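Local coordinates for protein N-isopropylammelide isopropylaminohydrolase (Burkholderia multivorans ATCC 17616, PDB 6NBO) that belongs to the amidohydrolase family of TIM-barrel metalloproteins and carries a zinc centre bound by histidine and aspartate side chains, at residues D317-M323 and V379-R385; L58-V62 and V344-A349; V274-T279 and V297-N303. All blocks are in the same frame, centred on the assembly; numbering follows the deposited sequence. Where two conformers were deposited one is given.

Interaction 1 of 3, residues D317-M323 and V379-R385; sequences DMLERAM and VVARPVR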
ATOM      1  N   ASP A 317       7.199  -6.276  -6.894  1.00 21.73           N
ATOM      2  CA  ASP A 317       7.773  -7.144  -5.863  1.00 25.42           C
ATOM      3  C   ASP A 317       7.849  -6.363  -4.549  1.00 21.67           C
ATOM      4  O   ASP A 317       8.754  -5.549  -4.356  1.00 23.10           O
ATOM      5  CB  ASP A 317       9.155  -7.630  -6.308  1.00 24.47           C
ATOM      6  CG  ASP A 317       9.722  -8.680  -5.381  1.00 25.12           C
ATOM      7  OD1 ASP A 317       9.203  -8.810  -4.260  1.00 23.96           O
ATOM      8  OD2 ASP A 317      10.673  -9.384  -5.762  1.00 26.98           O
ATOM      9  N   MET A 318       6.916  -6.622  -3.618  1.00 18.71           N
ATOM     10  CA  MET A 318       6.950  -5.886  -2.357  1.00 19.74           C
ATOM     11  C   MET A 318       8.100  -6.320  -1.465  1.00 21.90           C
ATOM     12  O   MET A 318       8.465  -5.572  -0.553  1.00 23.86           O
ATOM     13  CB  MET A 318       5.629  -6.018  -1.593  1.00 20.82           C
ATOM     14  CG  MET A 318       4.452  -5.273  -2.254  1.00 26.02           C
ATOM     15  SD  MET A 318       4.847  -3.567  -2.691  1.00 23.98           S
ATOM     16  CE  MET A 318       5.078  -2.853  -1.056  1.00 19.62           C
ATOM     17  N   LEU A 319       8.682  -7.499  -1.698  1.00 18.77           N
ATOM     18  CA  LEU A 319       9.912  -7.829  -0.982  1.00 22.14           C
ATOM     19  C   LEU A 319      11.020  -6.864  -1.373  1.00 23.64           C
ATOM     20  O   LEU A 319      11.838  -6.468  -0.534  1.00 22.51           O
ATOM     21  CB  LEU A 319      10.340  -9.276  -1.259  1.00 23.54           C
ATOM     22  CG  LEU A 319       9.467 -10.385  -0.665  1.00 23.77           C
ATOM     23  CD1 LEU A 319      10.107 -11.767  -0.875  1.00 23.02           C
ATOM     24  CD2 LEU A 319       9.210 -10.109   0.826  1.00 23.98           C
ATOM     25  N   GLU A 320      11.060  -6.461  -2.649  1.00 24.84           N
ATOM     26  CA  GLU A 320      12.057  -5.483  -3.065  1.00 22.49           C
ATOM     27  C   GLU A 320      11.815  -4.137  -2.396  1.00 20.99           C
ATOM     28  O   GLU A 320      12.770  -3.433  -2.039  1.00 21.98           O
ATOM     29  CB  GLU A 320      12.057  -5.329  -4.585  1.00 23.59           C
ATOM     30  CG  GLU A 320      13.144  -4.388  -5.073  1.00 23.57           C
ATOM     31  CD  GLU A 320      13.431  -4.596  -6.536  1.00 29.80           C
ATOM     32  OE1 GLU A 320      12.955  -3.786  -7.353  1.00 25.59           O
ATOM     33  OE2 GLU A 320      14.105  -5.593  -6.866  1.00 26.65           O
ATOM     34  N   ARG A 321      10.551  -3.745  -2.232  1.00 22.05           N
ATOM     35  CA  ARG A 321      10.287  -2.484  -1.543  1.00 22.45           C
ATOM     36  C   ARG A 321      10.724  -2.561  -0.085  1.00 22.20           C
ATOM     37  O   ARG A 321      11.275  -1.594   0.465  1.00 23.04           O
ATOM     38  CB  ARG A 321       8.804  -2.122  -1.651  1.00 28.17           C
ATOM     39  CG  ARG A 321       8.446  -0.750  -1.063  1.00 27.30           C
ATOM     40  CD  ARG A 321       9.310   0.364  -1.627  1.00 28.72           C
ATOM     41  NE  ARG A 321       9.461   0.312  -3.085  1.00 26.81           N
ATOM     42  CZ  ARG A 321      10.032   1.277  -3.804  1.00 29.71           C
ATOM     43  NH1 ARG A 321      10.479   2.374  -3.208  1.00 30.07           N
ATOM     44  NH2 ARG A 321      10.150   1.152  -5.114  1.00 29.42           N
ATOM     45  N   ALA A 322      10.507  -3.708   0.553  1.00 23.53           N
ATOM     46  CA  ALA A 322      10.999  -3.899   1.912  1.00 24.59           C
ATOM     47  C   ALA A 322      12.507  -3.753   1.958  1.00 22.02           C
ATOM     48  O   ALA A 322      13.050  -3.092   2.856  1.00 24.37           O
ATOM     49  CB  ALA A 322      10.587  -5.275   2.437  1.00 23.57           C
ATOM     50  N   MET A 323      13.202  -4.356   0.989  1.00 21.09           N
ATOM     51  CA  MET A 323      14.649  -4.200   0.907  1.00 24.13           C
ATOM     52  C   MET A 323      15.040  -2.733   0.776  1.00 23.11           C
ATOM     53  O   MET A 323      15.998  -2.280   1.411  1.00 22.36           O
ATOM     54  CB  MET A 323      15.204  -4.992  -0.281  1.00 21.63           C
ATOM     55  CG  MET A 323      16.732  -5.008  -0.338  1.00 24.95           C
ATOM     56  SD  MET A 323      17.342  -5.606  -1.919  1.00 28.12           S
ATOM     57  CE  MET A 323      16.954  -4.205  -2.978  1.00 29.33           C
ATOM     58  N   VAL A 379      14.087 -10.921   2.288  1.00 23.37           N
ATOM     59  CA  VAL A 379      14.060  -9.489   1.988  1.00 23.70           C
ATOM     60  C   VAL A 379      15.151  -9.118   0.981  1.00 24.14           C
ATOM     61  O   VAL A 379      14.881  -8.461  -0.035  1.00 26.41           O
ATOM     62  CB  VAL A 379      14.179  -8.659   3.279  1.00 24.72           C
ATOM     63  CG1 VAL A 379      14.414  -7.178   2.935  1.00 26.14           C
ATOM     64  CG2 VAL A 379      12.910  -8.802   4.113  1.00 24.90           C
ATOM     65  N   VAL A 380      16.397  -9.523   1.232  1.00 23.73           N
ATOM     66  CA  VAL A 380      17.456  -9.024   0.346  1.00 27.05           C
ATOM     67  C   VAL A 380      17.570  -9.849  -0.937  1.00 32.51           C
ATOM     68  O   VAL A 380      17.927  -9.309  -1.994  1.00 28.04           O
ATOM     69  CB  VAL A 380      18.819  -8.950   1.065  1.00 31.26           C
ATOM     70  CG1 VAL A 380      18.705  -8.155   2.361  1.00 28.86           C
ATOM     71  CG2 VAL A 380      19.401 -10.330   1.303  1.00 27.50           C
ATOM     72  N   ALA A 381      17.299 -11.154  -0.881  1.00 25.94           N
ATOM     73  CA  ALA A 381      17.444 -11.979  -2.073  1.00 24.36           C
ATOM     74  C   ALA A 381      16.222 -11.931  -2.976  1.00 28.92           C
ATOM     75  O   ALA A 381      16.346 -12.228  -4.171  1.00 28.73           O
ATOM     76  CB  ALA A 381      17.726 -13.437  -1.703  1.00 28.96           C
ATOM     77  N   ARG A 382      15.060 -11.566  -2.443  1.00 24.69           N
ATOM     78  CA  ARG A 382      13.820 -11.499  -3.210  1.00 26.87           C
ATOM     79  C   ARG A 382      13.595 -12.752  -4.063  1.00 26.19           C
ATOM     80  O   ARG A 382      13.360 -12.655  -5.269  1.00 21.42           O
ATOM     81  CB  ARG A 382      13.812 -10.254  -4.087  1.00 27.55           C
ATOM     82  CG  ARG A 382      13.854  -8.930  -3.287  1.00 28.02           C
ATOM     83  CD  ARG A 382      14.643  -7.855  -4.037  1.00 28.29           C
ATOM     84  NE  ARG A 382      16.091  -8.070  -4.000  1.00 30.33           N
ATOM     85  CZ  ARG A 382      16.941  -7.531  -4.872  1.00 30.98           C
ATOM     86  NH1 ARG A 382      16.477  -6.779  -5.864  1.00 24.78           N
ATOM     87  NH2 ARG A 382      18.249  -7.757  -4.777  1.00 29.70           N
ATOM     88  N   PRO A 383      13.661 -13.943  -3.469  1.00 27.57           N
ATOM     89  CA  PRO A 383      13.478 -15.159  -4.271  1.00 22.49           C
ATOM     90  C   PRO A 383      12.122 -15.167  -4.964  1.00 25.96           C
ATOM     91  O   PRO A 383      11.151 -14.588  -4.478  1.00 25.29           O
ATOM     92  CB  PRO A 383      13.586 -16.291  -3.234  1.00 23.88           C
ATOM     93  CG  PRO A 383      13.201 -15.676  -1.954  1.00 25.04           C
ATOM     94  CD  PRO A 383      13.681 -14.235  -2.023  1.00 31.41           C
ATOM     95  N   VAL A 384      12.069 -15.834  -6.121  1.00 24.51           N
ATOM     96  CA  VAL A 384      10.818 -15.928  -6.866  1.00 28.70           C
ATOM     97  C   VAL A 384       9.740 -16.502  -5.961  1.00 24.56           C
ATOM     98  O   VAL A 384      10.020 -17.332  -5.090  1.00 28.56           O
ATOM     99  CB  VAL A 384      11.015 -16.795  -8.125  1.00 29.82           C
ATOM    100  CG1 VAL A 384      11.320 -18.238  -7.744  1.00 39.40           C
ATOM    101  CG2 VAL A 384       9.788 -16.738  -9.024  1.00 30.64           C
ATOM    102  N   ARG A 385       8.504 -16.024  -6.119  1.00 24.62           N
ATOM    103  CA  ARG A 385       7.402 -16.633  -5.374  1.00 23.88           C
ATOM    104  C   ARG A 385       7.127 -18.004  -5.979  1.00 25.03           C
ATOM    105  O   ARG A 385       6.571 -18.114  -7.080  1.00 27.78           O
ATOM    106  CB  ARG A 385       6.143 -15.768  -5.411  1.00 22.71           C
ATOM    107  CG  ARG A 385       6.331 -14.302  -5.087  1.00 24.88           C
ATOM    108  CD  ARG A 385       7.149 -14.050  -3.821  1.00 23.58           C
ATOM    109  NE  ARG A 385       8.502 -13.576  -4.118  1.00 25.73           N
ATOM    110  CZ  ARG A 385       8.825 -12.292  -4.277  1.00 24.46           C
ATOM    111  NH1 ARG A 385       7.898 -11.346  -4.176  1.00 23.09           N
ATOM    112  NH2 ARG A 385      10.082 -11.954  -4.535  1.00 22.10           N
TER
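This is a salt-bridged contact between the N-cap and first turns of helix 318-328 and the C-terminal end of helix 375-381 with the loop that leaves it, on the outside of the barrel. Two arginines of the loop meet two acids at the start of helix 318-328, the N-cap Asp-317 and Glu-320. Arg-385 approaches Asp-317 end-on, with NH1 to OD1 at 2.9 Å and NH2 to OD2 at 2.9 Å, a bidentate pair. The same carboxylate caps the helix: OD1 accepts weak bonds from Leu-319 N (2.9 Å) and Glu-320 N (3.4 Å), so helix capping and ion pairing share one side chain. Arg-385 is further held by Pro-383 O, which receives NE at 2.9 Å and NH2 at 2.8 Å, and by Ala-118 O. In amidohydrolases the barrel is flanked by a small beta domain, and here residues 382-385 run from helix 375-381 towards strand 387-390, beside Val-368 and Val-370 of strand 367-370. Arg-382, the first residue to leave helical geometry, has a positive phi; its guanidinium folds back onto Val-380 O (NE 3.0 Å, NH2 3.2 Å) while NH1 pairs with Glu-320 OE2 at 2.8 Å. Met-323 SD lies over a face of this guanidinium, 3.5 Å from Arg-382 NE, much as Leu-319 CD1 lies over a face of the other, 3.7 Å from Arg-385 NH2. Apolar packing continues deeper, where Val-379 CG1 meets Met-323 CB at 4.0 Å and Ala-322 CB at 4.3 Å. Val-379 O, 3.7 Å from Leu-319 O, is buried here with no hydrogen-bonding partner.

Interaction 2 of 3, residues L58-V62 and V344-A349; sequences LPGLV and VTHGAA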
ATOM      1  N   LEU A  58       4.962 -16.956   3.730  1.00 25.13           N
ATOM      2  CA  LEU A  58       4.657 -15.576   4.068  1.00 24.79           C
ATOM      3  C   LEU A  58       3.165 -15.327   3.920  1.00 20.49           C
ATOM      4  O   LEU A  58       2.517 -15.922   3.053  1.00 25.05           O
ATOM      5  CB  LEU A  58       5.416 -14.605   3.147  1.00 23.22           C
ATOM      6  CG  LEU A  58       6.940 -14.647   3.146  1.00 29.53           C
ATOM      7  CD1 LEU A  58       7.514 -13.763   2.010  1.00 25.37           C
ATOM      8  CD2 LEU A  58       7.501 -14.223   4.502  1.00 31.37           C
ATOM      9  N   PRO A  59       2.579 -14.462   4.750  1.00 21.23           N
ATOM     10  CA  PRO A  59       1.233 -13.966   4.445  1.00 23.92           C
ATOM     11  C   PRO A  59       1.273 -13.178   3.142  1.00 23.83           C
ATOM     12  O   PRO A  59       2.339 -12.789   2.666  1.00 23.91           O
ATOM     13  CB  PRO A  59       0.901 -13.065   5.648  1.00 24.85           C
ATOM     14  CG  PRO A  59       2.241 -12.561   6.101  1.00 26.94           C
ATOM     15  CD  PRO A  59       3.229 -13.701   5.832  1.00 23.34           C
ATOM     16  N   GLY A  60       0.101 -12.965   2.548  1.00 26.11           N
ATOM     17  CA  GLY A  60       0.045 -12.200   1.311  1.00 27.66           C
ATOM     18  C   GLY A  60       0.726 -10.852   1.487  1.00 26.40           C
ATOM     19  O   GLY A  60       0.560 -10.225   2.527  1.00 24.67           O
ATOM     20  N   LEU A  61       1.516 -10.411   0.512  1.00 23.47           N
ATOM     21  CA  LEU A  61       2.198  -9.133   0.655  1.00 22.24           C
ATOM     22  C   LEU A  61       1.201  -8.002   0.409  1.00 18.96           C
ATOM     23  O   LEU A  61       0.124  -8.203  -0.164  1.00 21.82           O
ATOM     24  CB  LEU A  61       3.395  -9.059  -0.317  1.00 18.64           C
ATOM     25  CG  LEU A  61       4.359 -10.252  -0.200  1.00 25.31           C
ATOM     26  CD1 LEU A  61       5.575 -10.170  -1.160  1.00 22.31           C
ATOM     27  CD2 LEU A  61       4.848 -10.429   1.249  1.00 22.83           C
ATOM     28  N   VAL A  62       1.543  -6.811   0.890  1.00 19.81           N
ATOM     29  CA  VAL A  62       0.640  -5.669   0.854  1.00 19.85           C
ATOM     30  C   VAL A  62       1.361  -4.509   0.178  1.00 23.71           C
ATOM     31  O   VAL A  62       2.453  -4.124   0.609  1.00 20.16           O
ATOM     32  CB  VAL A  62       0.185  -5.259   2.265  1.00 20.28           C
ATOM     33  CG1 VAL A  62      -0.790  -4.074   2.209  1.00 22.69           C
ATOM     34  CG2 VAL A  62      -0.443  -6.464   2.988  1.00 23.55           C
ATOM     35  N   VAL A 344       5.567  -4.274   4.771  1.00 23.12           N
ATOM     36  CA  VAL A 344       4.822  -4.760   3.613  1.00 23.44           C
ATOM     37  C   VAL A 344       4.025  -6.018   3.934  1.00 23.45           C
ATOM     38  O   VAL A 344       3.529  -6.687   3.020  1.00 18.95           O
ATOM     39  CB  VAL A 344       5.740  -4.986   2.389  1.00 22.92           C
ATOM     40  CG1 VAL A 344       6.552  -3.731   2.089  1.00 19.53           C
ATOM     41  CG2 VAL A 344       6.657  -6.213   2.573  1.00 19.95           C
ATOM     42  N   THR A 345       3.883  -6.350   5.222  1.00 22.46           N
ATOM     43  CA  THR A 345       3.019  -7.445   5.647  1.00 23.63           C
ATOM     44  C   THR A 345       2.108  -6.983   6.789  1.00 23.73           C
ATOM     45  O   THR A 345       1.176  -6.207   6.552  1.00 22.13           O
ATOM     46  CB  THR A 345       3.843  -8.686   6.037  1.00 22.02           C
ATOM     47  OG1 THR A 345       4.882  -8.333   6.964  1.00 22.11           O
ATOM     48  CG2 THR A 345       4.497  -9.323   4.781  1.00 20.40           C
ATOM     49  N   HIS A 346       2.340  -7.457   8.019  1.00 23.26           N
ATOM     50  CA  HIS A 346       1.384  -7.211   9.103  1.00 25.67           C
ATOM     51  C   HIS A 346       1.218  -5.724   9.402  1.00 27.13           C
ATOM     52  O   HIS A 346       0.108  -5.270   9.720  1.00 24.47           O
ATOM     53  CB  HIS A 346       1.815  -7.949  10.371  1.00 24.20           C
ATOM     54  CG  HIS A 346       1.932  -9.423  10.189  1.00 29.14           C
ATOM     55  ND1 HIS A 346       3.052 -10.015   9.646  1.00 34.25           N
ATOM     56  CD2 HIS A 346       1.063 -10.428  10.454  1.00 28.14           C
ATOM     57  CE1 HIS A 346       2.871 -11.323   9.591  1.00 31.36           C
ATOM     58  NE2 HIS A 346       1.676 -11.600  10.081  1.00 27.41           N
ATOM     59  N   GLY A 347       2.310  -4.957   9.351  1.00 26.89           N
ATOM     60  CA  GLY A 347       2.211  -3.530   9.634  1.00 23.88           C
ATOM     61  C   GLY A 347       1.422  -2.784   8.573  1.00 21.87           C
ATOM     62  O   GLY A 347       0.572  -1.948   8.890  1.00 21.34           O
ATOM     63  N   ALA A 348       1.683  -3.085   7.297  1.00 20.24           N
ATOM     64  CA  ALA A 348       0.898  -2.483   6.221  1.00 22.53           C
ATOM     65  C   ALA A 348      -0.575  -2.852   6.340  1.00 26.46           C
ATOM     66  O   ALA A 348      -1.457  -2.010   6.123  1.00 21.49           O
ATOM     67  CB  ALA A 348       1.433  -2.937   4.860  1.00 21.92           C
ATOM     68  N   ALA A 349      -0.866  -4.117   6.652  1.00 24.13           N
ATOM     69  CA  ALA A 349      -2.261  -4.522   6.771  1.00 20.38           C
ATOM     70  C   ALA A 349      -2.935  -3.803   7.935  1.00 22.74           C
ATOM     71  O   ALA A 349      -4.059  -3.302   7.802  1.00 26.03           O
ATOM     72  CB  ALA A 349      -2.361  -6.046   6.929  1.00 24.69           C
TER
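Pro-59 is the first residue of 58-62 to reach the other segment: its CG rests 3.8 Å from His-346 CE1, at an oblique angle to the ring, and 4.2 Å from Thr-345 CG2. After Gly-60, whose O is bonded to Tyr-357 OH, Leu-61 packs CD2 against Thr-345 CG2 at 3.7 Å. Thr-345 stands at the N-cap position of helix 346-352, but its hydroxyl bonds back to Leu-341 O and makes no cap. Val-62 then supplies the one hydrogen bond of the contact, from its N to Val-344 O at 2.9 Å, and fits its side chain against the first turn of the helix, CG1 to Ala-348 CB at 3.6 Å and CG2 to Ala-349 CB at 4.4 Å. The small alanines are consistent with the close approach of the helix to the first strand of the TIM barrel. That strand, 56-66, runs between strands 120-128 and 367-370, and helix 318-328 packs against both Leu-61 and Val-344 through Met-318.

Interaction 3 of 3, residues V274-T279 and V297-N303; sequences VAVVTT and VTVIGGN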
ATOM      1  N   VAL A 274      -3.070   7.071  13.668  1.00 25.13           N
ATOM      2  CA  VAL A 274      -2.657   7.547  12.350  1.00 24.11           C
ATOM      3  C   VAL A 274      -1.375   6.832  11.945  1.00 23.32           C
ATOM      4  O   VAL A 274      -0.357   6.935  12.634  1.00 29.07           O
ATOM      5  CB  VAL A 274      -2.452   9.068  12.355  1.00 25.38           C
ATOM      6  CG1 VAL A 274      -1.851   9.517  11.025  1.00 24.44           C
ATOM      7  CG2 VAL A 274      -3.766   9.777  12.652  1.00 28.12           C
ATOM      8  N   ALA A 275      -1.419   6.111  10.823  1.00 23.61           N
ATOM      9  CA  ALA A 275      -0.257   5.431  10.275  1.00 23.45           C
ATOM     10  C   ALA A 275       0.477   6.342   9.296  1.00 25.05           C
ATOM     11  O   ALA A 275      -0.068   7.337   8.811  1.00 24.40           O
ATOM     12  CB  ALA A 275      -0.674   4.137   9.555  1.00 26.29           C
ATOM     13  N   VAL A 276       1.738   6.000   9.024  1.00 21.58           N
ATOM     14  CA  VAL A 276       2.527   6.732   8.048  0.68 24.77           C
ATOM     15  C   VAL A 276       2.937   5.770   6.937  1.00 24.44           C
ATOM     16  O   VAL A 276       3.259   4.605   7.177  1.00 24.44           O
ATOM     17  CB  VAL A 276       3.743   7.438   8.704  0.68 23.22           C
ATOM     18  CG1 VAL A 276       4.786   6.438   9.225  0.68 21.71           C
ATOM     19  CG2 VAL A 276       4.364   8.449   7.741  0.68 21.88           C
ATOM     20  N   VAL A 277       2.878   6.269   5.699  1.00 21.42           N
ATOM     21  CA  VAL A 277       3.349   5.524   4.539  1.00 21.70           C
ATOM     22  C   VAL A 277       4.731   6.039   4.175  1.00 24.07           C
ATOM     23  O   VAL A 277       4.926   7.251   4.011  1.00 24.67           O
ATOM     24  CB  VAL A 277       2.395   5.670   3.343  1.00 21.05           C
ATOM     25  CG1 VAL A 277       3.035   5.055   2.106  1.00 24.11           C
ATOM     26  CG2 VAL A 277       1.050   5.054   3.656  1.00 21.10           C
ATOM     27  N   THR A 278       5.693   5.135   4.035  1.00 22.39           N
ATOM     28  CA  THR A 278       6.986   5.519   3.485  1.00 20.05           C
ATOM     29  C   THR A 278       7.268   4.665   2.261  1.00 25.64           C
ATOM     30  O   THR A 278       6.982   3.466   2.248  1.00 23.09           O
ATOM     31  CB  THR A 278       8.126   5.406   4.514  1.00 25.80           C
ATOM     32  OG1 THR A 278       9.326   5.940   3.942  1.00 30.78           O
ATOM     33  CG2 THR A 278       8.370   3.952   4.967  1.00 27.57           C
ATOM     34  N   THR A 279       7.774   5.301   1.210  1.00 25.88           N
ATOM     35  CA  THR A 279       8.202   4.594   0.013  1.00 26.51           C
ATOM     36  C   THR A 279       9.713   4.611  -0.109  1.00 31.53           C
ATOM     37  O   THR A 279      10.258   4.187  -1.135  1.00 32.20           O
ATOM     38  CB  THR A 279       7.538   5.206  -1.217  1.00 31.01           C
ATOM     39  OG1 THR A 279       8.068   6.517  -1.446  1.00 31.12           O
ATOM     40  CG2 THR A 279       6.022   5.295  -0.990  1.00 28.30           C
ATOM     41  N   VAL A 297       3.805   4.332  16.203  1.00 30.76           N
ATOM     42  CA  VAL A 297       3.174   4.703  14.939  1.00 25.26           C
ATOM     43  C   VAL A 297       3.368   3.557  13.954  1.00 26.72           C
ATOM     44  O   VAL A 297       4.496   3.123  13.710  1.00 25.40           O
ATOM     45  CB  VAL A 297       3.754   6.016  14.385  1.00 27.80           C
ATOM     46  CG1 VAL A 297       3.158   6.317  12.997  1.00 23.13           C
ATOM     47  CG2 VAL A 297       3.467   7.165  15.329  1.00 25.18           C
ATOM     48  N   THR A 298       2.273   3.065  13.389  1.00 25.04           N
ATOM     49  CA  THR A 298       2.361   2.020  12.376  1.00 26.16           C
ATOM     50  C   THR A 298       2.949   2.560  11.078  1.00 28.63           C
ATOM     51  O   THR A 298       2.565   3.634  10.605  1.00 26.00           O
ATOM     52  CB  THR A 298       0.979   1.447  12.104  1.00 28.76           C
ATOM     53  OG1 THR A 298       0.467   0.895  13.317  1.00 27.23           O
ATOM     54  CG2 THR A 298       1.042   0.355  11.022  1.00 28.06           C
ATOM     55  N   VAL A 299       3.869   1.800  10.483  1.00 24.25           N
ATOM     56  CA  VAL A 299       4.526   2.187   9.237  1.00 23.99           C
ATOM     57  C   VAL A 299       4.037   1.277   8.114  1.00 25.45           C
ATOM     58  O   VAL A 299       4.111   0.046   8.221  1.00 23.06           O
ATOM     59  CB  VAL A 299       6.059   2.142   9.351  1.00 22.82           C
ATOM     60  CG1 VAL A 299       6.695   2.545   8.016  1.00 23.40           C
ATOM     61  CG2 VAL A 299       6.532   3.095  10.447  1.00 25.10           C
ATOM     62  N   ILE A 300       3.551   1.897   7.037  1.00 23.52           N
ATOM     63  CA  ILE A 300       3.070   1.230   5.828  1.00 21.89           C
ATOM     64  C   ILE A 300       4.103   1.434   4.727  1.00 24.29           C
ATOM     65  O   ILE A 300       4.497   2.572   4.449  1.00 22.98           O
ATOM     66  CB  ILE A 300       1.709   1.811   5.391  1.00 19.96           C
ATOM     67  CG1 ILE A 300       0.671   1.726   6.522  1.00 18.74           C
ATOM     68  CG2 ILE A 300       1.211   1.108   4.115  1.00 20.23           C
ATOM     69  CD1 ILE A 300      -0.547   2.615   6.286  1.00 21.17           C
ATOM     70  N   GLY A 301       4.532   0.354   4.086  1.00 22.50           N
ATOM     71  CA  GLY A 301       5.435   0.473   2.952  1.00 20.25           C
ATOM     72  C   GLY A 301       4.672   0.587   1.638  1.00 23.60           C
ATOM     73  O   GLY A 301       3.574   0.063   1.492  1.00 24.09           O
ATOM     74  N   GLY A 302       5.256   1.300   0.677  1.00 22.68           N
ATOM     75  CA  GLY A 302       4.649   1.382  -0.643  1.00 22.31           C
ATOM     76  C   GLY A 302       5.677   1.683  -1.714  1.00 25.73           C
ATOM     77  O   GLY A 302       6.763   2.188  -1.426  1.00 23.48           O
ATOM     78  N   ASN A 303       5.322   1.372  -2.971  1.00 26.15           N
ATOM     79  CA  ASN A 303       6.204   1.734  -4.085  1.00 23.75           C
ATOM     80  C   ASN A 303       6.117   3.212  -4.431  1.00 23.86           C
ATOM     81  O   ASN A 303       7.108   3.789  -4.888  1.00 27.42           O
ATOM     82  CB  ASN A 303       5.863   0.946  -5.363  1.00 26.36           C
ATOM     83  CG  ASN A 303       6.511  -0.417  -5.404  1.00 30.65           C
ATOM     84  OD1 ASN A 303       7.698  -0.544  -5.719  1.00 27.77           O
ATOM     85  ND2 ASN A 303       5.731  -1.456  -5.094  1.00 27.36           N
TER
HETATM   86  O   HOH W   1      -0.206   4.492  13.944  1.00 24.96           O
HETATM   87  O   HOH W   2       9.384   6.065  -3.986  1.00 56.52           O
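Backbone hydrogen bonds join two neighbouring parallel strands, 275-278 and 299-301, the seventh and eighth of the TIM barrel. The ladder alternates as parallel pairing requires: Val-276 N to Thr-298 O (3.0 Å), Ile-300 N to Val-276 O (2.7 Å), Thr-278 N to Ile-300 O (2.9 Å) and Gly-302 N to Thr-278 O (3.2 Å). Between these rungs lie CA-H...O contacts, such as Val-277 CA to Ile-300 O at 3.2 Å. The strand directions differ by 31°, consistent with a twisted barrel wall, and helix 289-295 connects them in a beta-alpha-beta crossover.

Apolar contacts divide between the two faces. Val-276 and Val-299 meet (CG1 to CG2, 4.0 Å) on the face covered by Cys-292 of that helix, where Val-297 CG1 also approaches Val-276 CG1 at 4.1 Å. On the barrel interior, Ile-300 lies beside Val-277 (Ile-300 CB to Val-277 CG2, 3.7 Å) and Ala-275 (Ile-300 CD1 to Ala-275 CB, 3.6 Å).

Water extends the pairing at both ends. One molecule accepts from Thr-298 N (2.9 Å) and donates weakly to Val-274 O (2.8 Å); another bonds to Thr-279 OG1 (2.9 Å) and weakly to Asn-303 O (3.3 Å).

Towards the C-terminal ends the chemistry turns polar. The Thr-279 side chain is about 6 Å from a zinc ion and touches Asp-304, a ligand in both metal sites, while Asn-303 ND2 bonds to Glu-63. The regular, largely aliphatic ladder thus gives way to polar groups at the C-terminal strand ends, next to Asp-304 and the metal.

How the interactions relate
Interactions 2 and 3 are buried in the barrel, whereas interaction 1 lies farther out and is only partly buried. Their chemistry follows: backbone bonds and aliphatic packing dominate within, while paired charges secure the outer contact. Interaction 3 joins the seventh and eighth strands; interaction 2 sets a helix against the first strand, and Ala-348 CB reaches Ile-300 CG2 at 4.1 Å to connect the two. Helix 318-328 of interaction 1 ties into both: Leu-319 CG packs on Leu-61 CD1 at 3.9 Å, and Arg-321 places NH2 3.0 Å from Asn-303 OD1 in a weak hydrogen bond. Met-318 and Arg-321 point away from 379-385, while Leu-319 touches both the barrel strand and the outer loop.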